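Local coordinates for protein TrwG component of type IV secretion system (Bartonella birtlesii, PDB 4JF8) that is a VirB8-family component of a bacterial type IV secretion system, represented by a fragment without the membrane helix, and probably contributes to assembly of the secretion channel, at residues E57-D62 with L97-I103; L73-V79 with F164-S168; R115-T119 with T142-T146. All blocks are in the same frame, centred on the assembly; numbering follows the deposited sequence. Where two conformers were deposited one is given.

Interaction 1 of 3, residues E57-D62 with L97-I103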
# COMPACT_ATOMS: atom_id res chain seq x y z
N GLU A 57 6.23 -6.10 9.83
CA GLU A 57 5.92 -7.15 10.80
C GLU A 57 5.01 -8.24 10.24
O GLU A 57 4.99 -9.35 10.73
CB GLU A 57 5.30 -6.54 12.08
CG GLU A 57 6.21 -5.58 12.84
CD GLU A 57 7.48 -6.23 13.35
OE1 GLU A 57 7.49 -7.45 13.63
OE2 GLU A 57 8.48 -5.49 13.49
N THR A 58 4.23 -7.93 9.22
CA THR A 58 3.38 -8.94 8.58
C THR A 58 4.21 -9.98 7.89
O THR A 58 5.19 -9.63 7.22
CB THR A 58 2.45 -8.30 7.53
OG1 THR A 58 1.51 -7.44 8.19
CG2 THR A 58 1.70 -9.35 6.72
N TYR A 59 3.87 -11.26 8.07
CA TYR A 59 4.43 -12.30 7.23
C TYR A 59 3.29 -12.96 6.49
O TYR A 59 2.43 -13.58 7.10
CB TYR A 59 5.24 -13.38 8.01
CG TYR A 59 5.84 -14.33 7.02
CD1 TYR A 59 7.03 -14.06 6.40
CD2 TYR A 59 5.16 -15.50 6.66
CE1 TYR A 59 7.55 -14.90 5.45
CE2 TYR A 59 5.67 -16.35 5.70
CZ TYR A 59 6.88 -16.05 5.11
OH TYR A 59 7.42 -16.87 4.13
N ASP A 60 3.29 -12.83 5.17
CA ASP A 60 2.22 -13.43 4.37
C ASP A 60 2.82 -13.67 3.01
O ASP A 60 3.13 -12.73 2.29
CB ASP A 60 1.01 -12.49 4.31
CG ASP A 60 -0.17 -13.08 3.57
OD1 ASP A 60 -0.03 -14.07 2.85
OD2 ASP A 60 -1.26 -12.47 3.75
N TYR A 61 2.97 -14.93 2.62
CA TYR A 61 3.56 -15.31 1.34
C TYR A 61 2.86 -14.62 0.18
O TYR A 61 3.49 -14.30 -0.84
CB TYR A 61 3.42 -16.82 1.22
CG TYR A 61 4.17 -17.49 0.11
CD1 TYR A 61 5.53 -17.74 0.23
CD2 TYR A 61 3.52 -17.93 -1.04
CE1 TYR A 61 6.23 -18.38 -0.77
CE2 TYR A 61 4.21 -18.57 -2.05
CZ TYR A 61 5.56 -18.79 -1.91
OH TYR A 61 6.26 -19.43 -2.91
N ASP A 62 1.55 -14.41 0.32
CA ASP A 62 0.75 -13.76 -0.72
C ASP A 62 1.15 -12.31 -0.97
O ASP A 62 0.91 -11.81 -2.07
CB ASP A 62 -0.75 -13.79 -0.40
CG ASP A 62 -1.32 -15.20 -0.36
OD1 ASP A 62 -0.68 -16.14 -0.88
OD2 ASP A 62 -2.40 -15.32 0.23
N LEU A 97 9.11 -20.24 7.28
CA LEU A 97 7.66 -20.21 7.21
C LEU A 97 7.11 -20.52 5.83
O LEU A 97 5.98 -20.99 5.74
CB LEU A 97 7.11 -18.87 7.70
CG LEU A 97 7.50 -18.48 9.13
CD1 LEU A 97 6.85 -17.14 9.49
CD2 LEU A 97 7.13 -19.57 10.13
N SER A 98 7.87 -20.25 4.77
CA SER A 98 7.42 -20.52 3.41
C SER A 98 6.00 -19.97 3.20
O SER A 98 5.68 -18.85 3.59
CB SER A 98 7.52 -22.03 3.16
OG SER A 98 7.21 -22.38 1.83
N ASN A 99 5.13 -20.77 2.60
CA ASN A 99 3.73 -20.39 2.49
C ASN A 99 2.90 -21.19 3.48
O ASN A 99 1.69 -21.33 3.29
CB ASN A 99 3.22 -20.61 1.07
CG ASN A 99 3.21 -22.06 0.66
OD1 ASN A 99 3.88 -22.90 1.24
ND2 ASN A 99 2.43 -22.36 -0.38
N LYS A 100 3.53 -21.68 4.54
CA LYS A 100 2.86 -22.56 5.49
C LYS A 100 2.47 -21.87 6.78
O LYS A 100 1.96 -22.50 7.69
CB LYS A 100 3.77 -23.76 5.77
CG LYS A 100 4.10 -24.60 4.52
CD LYS A 100 2.83 -25.06 3.81
CE LYS A 100 3.11 -26.13 2.74
NZ LYS A 100 3.70 -25.58 1.49
N ALA A 101 2.69 -20.57 6.87
CA ALA A 101 2.20 -19.79 8.01
C ALA A 101 2.11 -18.35 7.63
O ALA A 101 2.86 -17.89 6.76
CB ALA A 101 3.13 -19.93 9.20
N ARG A 102 1.21 -17.65 8.32
CA ARG A 102 1.09 -16.20 8.23
C ARG A 102 1.30 -15.65 9.63
O ARG A 102 0.93 -16.29 10.61
CB ARG A 102 -0.31 -15.78 7.76
CG ARG A 102 -0.58 -15.93 6.28
CD ARG A 102 -1.85 -15.22 5.84
NE ARG A 102 -2.15 -15.50 4.44
CZ ARG A 102 -2.83 -16.57 4.06
NH1 ARG A 102 -3.32 -17.38 4.97
NH2 ARG A 102 -3.06 -16.80 2.77
N ILE A 103 1.88 -14.46 9.71
CA ILE A 103 1.93 -13.67 10.94
C ILE A 103 1.08 -12.45 10.66
O ILE A 103 1.42 -11.63 9.80
CB ILE A 103 3.34 -13.28 11.36
CG1 ILE A 103 4.21 -14.51 11.66
CG2 ILE A 103 3.26 -12.41 12.62
CD1 ILE A 103 5.66 -14.20 11.88
O HOH W 1 2.22 -17.18 4.20
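With CG anti to the backbone N (chi1 -176°), Y59 sets its ring beside L97 and the type II' turn from L97 to K100, while R102, its chain extended from CG to NE, carries its guanidinium to the carboxylates of D60 and D62. The backbones join at Y59 and I103, in a single antiparallel hydrogen-bonded pair, Y59 N giving to I103 O at 3.0 Å and I103 N to Y59 O at 2.8 Å. The loop between helices 42-57 and 64-73 is thereby tied to the start of strand 101-112, an outermost strand of the sheet within this chain.

One face and the edge of the Y59 ring are both occupied. Methyl CD1 of L97 lies over the face in a CH-pi contact, 4.0 Å from the ring centroid and displaced toward the rim, and the carbonyl oxygens of S98 and A101 meet the edge in plane. The hydroxyl extends beyond that edge, where Y59 OH donates to S98 O at 2.7 Å. Nearer the surface, the Y61 ring, in one of its two conformers, has N99 CB over one face, and a water accepts from Y61 N and donates to A101 O.

In one of its two conformers, R102 is shared by two acids. R102 NH2 meets D62 OD2 at 3.0 Å, within the guanidinium plane but from above the carboxylate plane, whereas the bond from R102 NE to D60 OD1, also 3.0 Å, is weak and bent to 143°. D60 OD1 additionally accepts from D62 N at 3.0 Å, closing an Asx turn. Because D62 also packs on D62 of the second subunit, the positive charge of R102 in this conformer would be expected to temper the gathering of carboxylates.

Interaction 2 of 3, residues L73-V79 with F164-S168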
# COMPACT_ATOMS: atom_id res chain seq x y z
N LEU A 73 12.20 0.19 1.14
CA LEU A 73 12.12 1.55 0.59
C LEU A 73 12.06 2.60 1.68
O LEU A 73 12.64 3.68 1.57
CB LEU A 73 10.90 1.65 -0.32
CG LEU A 73 10.70 2.98 -1.03
CD1 LEU A 73 11.78 3.24 -2.08
CD2 LEU A 73 9.29 3.02 -1.61
N LEU A 74 11.34 2.29 2.75
CA LEU A 74 11.07 3.24 3.82
C LEU A 74 12.10 3.23 4.93
O LEU A 74 11.89 3.92 5.93
CB LEU A 74 9.66 2.99 4.38
CG LEU A 74 8.48 3.09 3.40
CD1 LEU A 74 7.20 2.92 4.19
CD2 LEU A 74 8.49 4.43 2.66
N SER A 75 13.19 2.50 4.74
CA SER A 75 14.25 2.37 5.76
C SER A 75 15.54 3.00 5.28
O SER A 75 15.90 2.86 4.12
CB SER A 75 14.53 0.89 6.01
OG SER A 75 13.38 0.18 6.49
N THR A 76 16.26 3.66 6.17
CA THR A 76 17.62 4.08 5.84
C THR A 76 18.47 2.86 5.55
O THR A 76 18.10 1.73 5.90
CB THR A 76 18.30 4.82 7.00
OG1 THR A 76 18.40 3.90 8.11
CG2 THR A 76 17.57 6.13 7.38
N ALA A 77 19.62 3.08 4.94
CA ALA A 77 20.53 1.98 4.63
C ALA A 77 20.85 1.12 5.86
O ALA A 77 20.84 -0.11 5.79
CB ALA A 77 21.80 2.54 4.01
N ALA A 78 21.12 1.75 6.99
CA ALA A 78 21.46 1.01 8.19
C ALA A 78 20.28 0.16 8.70
O ALA A 78 20.45 -0.97 9.13
CB ALA A 78 21.95 1.92 9.30
N VAL A 79 19.07 0.72 8.59
CA VAL A 79 17.89 -0.03 9.03
C VAL A 79 17.57 -1.15 8.02
O VAL A 79 17.16 -2.25 8.40
CB VAL A 79 16.71 0.93 9.29
CG1 VAL A 79 15.43 0.18 9.57
CG2 VAL A 79 17.03 1.83 10.47
N PHE A 164 9.97 9.69 3.44
CA PHE A 164 9.89 9.09 4.76
C PHE A 164 10.97 8.03 4.91
O PHE A 164 11.12 7.19 4.06
CB PHE A 164 8.51 8.46 4.95
CG PHE A 164 8.33 7.74 6.28
CD1 PHE A 164 8.07 8.45 7.44
CD2 PHE A 164 8.39 6.36 6.34
CE1 PHE A 164 7.88 7.79 8.66
CE2 PHE A 164 8.20 5.73 7.54
CZ PHE A 164 7.94 6.44 8.69
N GLN A 165 11.69 8.09 6.02
CA GLN A 165 12.76 7.15 6.32
C GLN A 165 12.75 6.81 7.79
O GLN A 165 12.82 7.70 8.66
CB GLN A 165 14.14 7.71 5.97
CG GLN A 165 14.37 7.92 4.49
CD GLN A 165 14.58 6.63 3.75
OE1 GLN A 165 13.62 5.92 3.36
NE2 GLN A 165 15.82 6.29 3.55
N VAL A 166 12.66 5.51 8.07
CA VAL A 166 12.85 5.00 9.43
C VAL A 166 14.35 4.94 9.67
O VAL A 166 15.09 4.26 8.93
CB VAL A 166 12.17 3.65 9.61
CG1 VAL A 166 12.60 2.98 10.92
CG2 VAL A 166 10.66 3.81 9.54
N THR A 167 14.79 5.66 10.71
CA THR A 167 16.21 5.78 11.05
C THR A 167 16.62 4.85 12.18
O THR A 167 17.81 4.59 12.36
CB THR A 167 16.55 7.22 11.46
OG1 THR A 167 15.74 7.57 12.59
CG2 THR A 167 16.29 8.18 10.29
N SER A 168 15.64 4.37 12.94
CA SER A 168 15.87 3.35 13.97
C SER A 168 14.58 2.60 14.20
O SER A 168 13.51 3.18 14.13
CB SER A 168 16.41 3.96 15.27
OG SER A 168 15.48 4.79 15.89
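L74 to T76 link helix 64-73 to helix 77-85 and run beside the first residues of strand 164-173, the last strand of the antiparallel sheet in this VirB8-type, NTF2-like fold. At L74 the chain has just left the first helix. Its carbonyl takes the strand's amide, V166 N to L74 O at 2.8 Å with a nearly straight N-H...O angle of 170°. The side chain turns to F164: L74 CB meets F164 CD2 at the edge of the phenyl ring, 4.1 Å away, the two side chains crossing at about a right angle. W48 and Y147 also meet that ring, making F164 part of an aromatic cluster.

S75 pairs with V166 in a single backbone bridge. Its side chain points away from the strand, and S75 OG bonds to Y52 OH and T71 O, which links the turn to helix 42-57.

T76 is the N-cap of helix 77-85. T76 N gives a straight bond to V166 O at 3.1 Å, which ties the N-cap residue to the strand. T76 OG1, set between the backbone N and the carbonyl carbon (chi1 62°), faces the first turn and accepts from V79 N at 3.3 Å; it also makes a weak bond to V166 O. The methyl, T76 CG2, touches T167 CG2 at 3.8 Å.

V79, in the first turn of the helix, points at the strand, where T167 and S168 both face G144 in a classic beta bulge. Here V79 CG2 rests 3.4 Å from T167 O.

Interaction 3 of 3, residues R115-T119 with T142-T146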
# COMPACT_ATOMS: atom_id res chain seq x y z
N ARG A 115 8.72 14.92 17.53
CA ARG A 115 10.14 15.23 17.45
C ARG A 115 10.92 14.24 16.62
O ARG A 115 12.14 14.35 16.54
CB ARG A 115 10.70 15.24 18.87
CG ARG A 115 10.05 16.31 19.75
CD ARG A 115 10.13 16.01 21.23
NE ARG A 115 11.47 15.67 21.62
CZ ARG A 115 11.90 15.52 22.88
NH1 ARG A 115 11.09 15.76 23.92
NH2 ARG A 115 13.16 15.17 23.08
N GLY A 116 10.23 13.27 16.00
CA GLY A 116 10.87 12.25 15.18
C GLY A 116 10.94 10.88 15.81
O GLY A 116 11.61 10.00 15.27
N GLN A 117 10.28 10.68 16.95
CA GLN A 117 10.13 9.34 17.50
C GLN A 117 8.66 9.00 17.65
O GLN A 117 7.80 9.87 17.71
CB GLN A 117 10.84 9.18 18.84
CG GLN A 117 12.34 9.42 18.77
CD GLN A 117 12.66 10.89 18.68
OE1 GLN A 117 12.05 11.70 19.36
NE2 GLN A 117 13.59 11.25 17.81
N ALA A 118 8.38 7.70 17.70
CA ALA A 118 7.02 7.23 17.90
C ALA A 118 7.07 5.88 18.56
O ALA A 118 8.03 5.12 18.40
CB ALA A 118 6.29 7.14 16.58
N THR A 119 6.02 5.57 19.31
CA THR A 119 5.78 4.20 19.72
C THR A 119 4.53 3.70 19.03
O THR A 119 3.59 4.45 18.79
CB THR A 119 5.64 4.04 21.23
OG1 THR A 119 4.62 4.90 21.67
CG2 THR A 119 6.90 4.40 21.94
N THR A 142 9.44 0.88 18.86
CA THR A 142 9.98 2.21 19.16
C THR A 142 10.72 2.62 17.91
O THR A 142 11.63 1.92 17.46
CB THR A 142 10.92 2.17 20.39
OG1 THR A 142 10.19 1.69 21.52
CG2 THR A 142 11.47 3.54 20.68
N ILE A 143 10.28 3.72 17.32
CA ILE A 143 10.66 4.07 15.95
C ILE A 143 11.22 5.48 15.89
O ILE A 143 10.60 6.43 16.38
CB ILE A 143 9.45 3.99 15.01
CG1 ILE A 143 8.73 2.65 15.21
CG2 ILE A 143 9.90 4.14 13.56
CD1 ILE A 143 7.56 2.42 14.28
N GLY A 144 12.40 5.62 15.29
CA GLY A 144 12.91 6.93 14.93
C GLY A 144 12.69 7.11 13.45
O GLY A 144 12.85 6.17 12.66
N TYR A 145 12.30 8.32 13.05
CA TYR A 145 11.97 8.58 11.64
C TYR A 145 12.24 10.01 11.27
O TYR A 145 12.37 10.88 12.14
CB TYR A 145 10.53 8.18 11.32
CG TYR A 145 9.48 9.04 11.99
CD1 TYR A 145 8.90 10.11 11.35
CD2 TYR A 145 9.05 8.75 13.29
CE1 TYR A 145 7.92 10.89 11.96
CE2 TYR A 145 8.09 9.52 13.91
CZ TYR A 145 7.51 10.58 13.24
OH TYR A 145 6.52 11.34 13.85
N THR A 146 12.32 10.27 9.98
CA THR A 146 12.56 11.59 9.44
C THR A 146 12.00 11.60 8.02
O THR A 146 11.61 10.56 7.48
CB THR A 146 14.07 11.92 9.43
OG1 THR A 146 14.25 13.32 9.17
CG2 THR A 146 14.83 11.09 8.40
O HOH W 2 7.43 12.26 16.24
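This is a ladder between antiparallel neighbours, the start of strand 117-128 against strand 137-147, the two arms of a beta hairpin at the centre of the four-stranded sheet of the VirB8 fold. The short strand segments run 150° apart in direction. A118 and I143 form the hydrogen-bonded pair, with A118 N to I143 O and I143 N to A118 O both at 2.9 Å; Q117-G144 and T119-T142 flank it as non-hydrogen-bonded pairs. Beyond the last bridge, Y145 N gives to G116 O at 2.9 Å, a bond to the residue just before the strand.

Side chains of A118 and I143 lie on the face covered by helix 42-57, where both touch L49. A118 CB also meets Y145 CE2 at 4.0 Å. At G116, phi 106° would press a CB against R115 O and close to Y145 O; with no side chain, its CA stands over one face of the Y145 ring in a CH-pi contact, 4.3 Å from the centroid. That ring is turned toward G116 and A118, its CG between the backbone N and the carbonyl carbon (chi1 68°). The hydroxyl is bonded to D45 OD2 of helix 42-57 and to a water. This water accepts from G116 N and donates to Q117 O at 2.8 Å. Its other donation goes to Y145 OH, at 2.7 Å.

In the fold
All three contacts reach the same four-stranded antiparallel sheet. Interactions 2 and 3 are neighbours, their centres about 11 Å apart, and they touch through adjoining strands 137-147 and 164-173: T167 N lies 2.8 Å from G144 O, and Q165 N 2.9 Å from T146 O, both probable hydrogen bonds. Interaction 1 lies on the opposite side of the chain's centre, about 23 Å from interaction 2 and 27 Å from interaction 3, centre to centre. Along the chain interactions 1 and 2 alternate; interaction 1 closes before interaction 3 opens, and interaction 3 is nested inside interaction 2. Helical connections are thus fastened to both outermost strands within this chain, while interaction 3 joins the central ones.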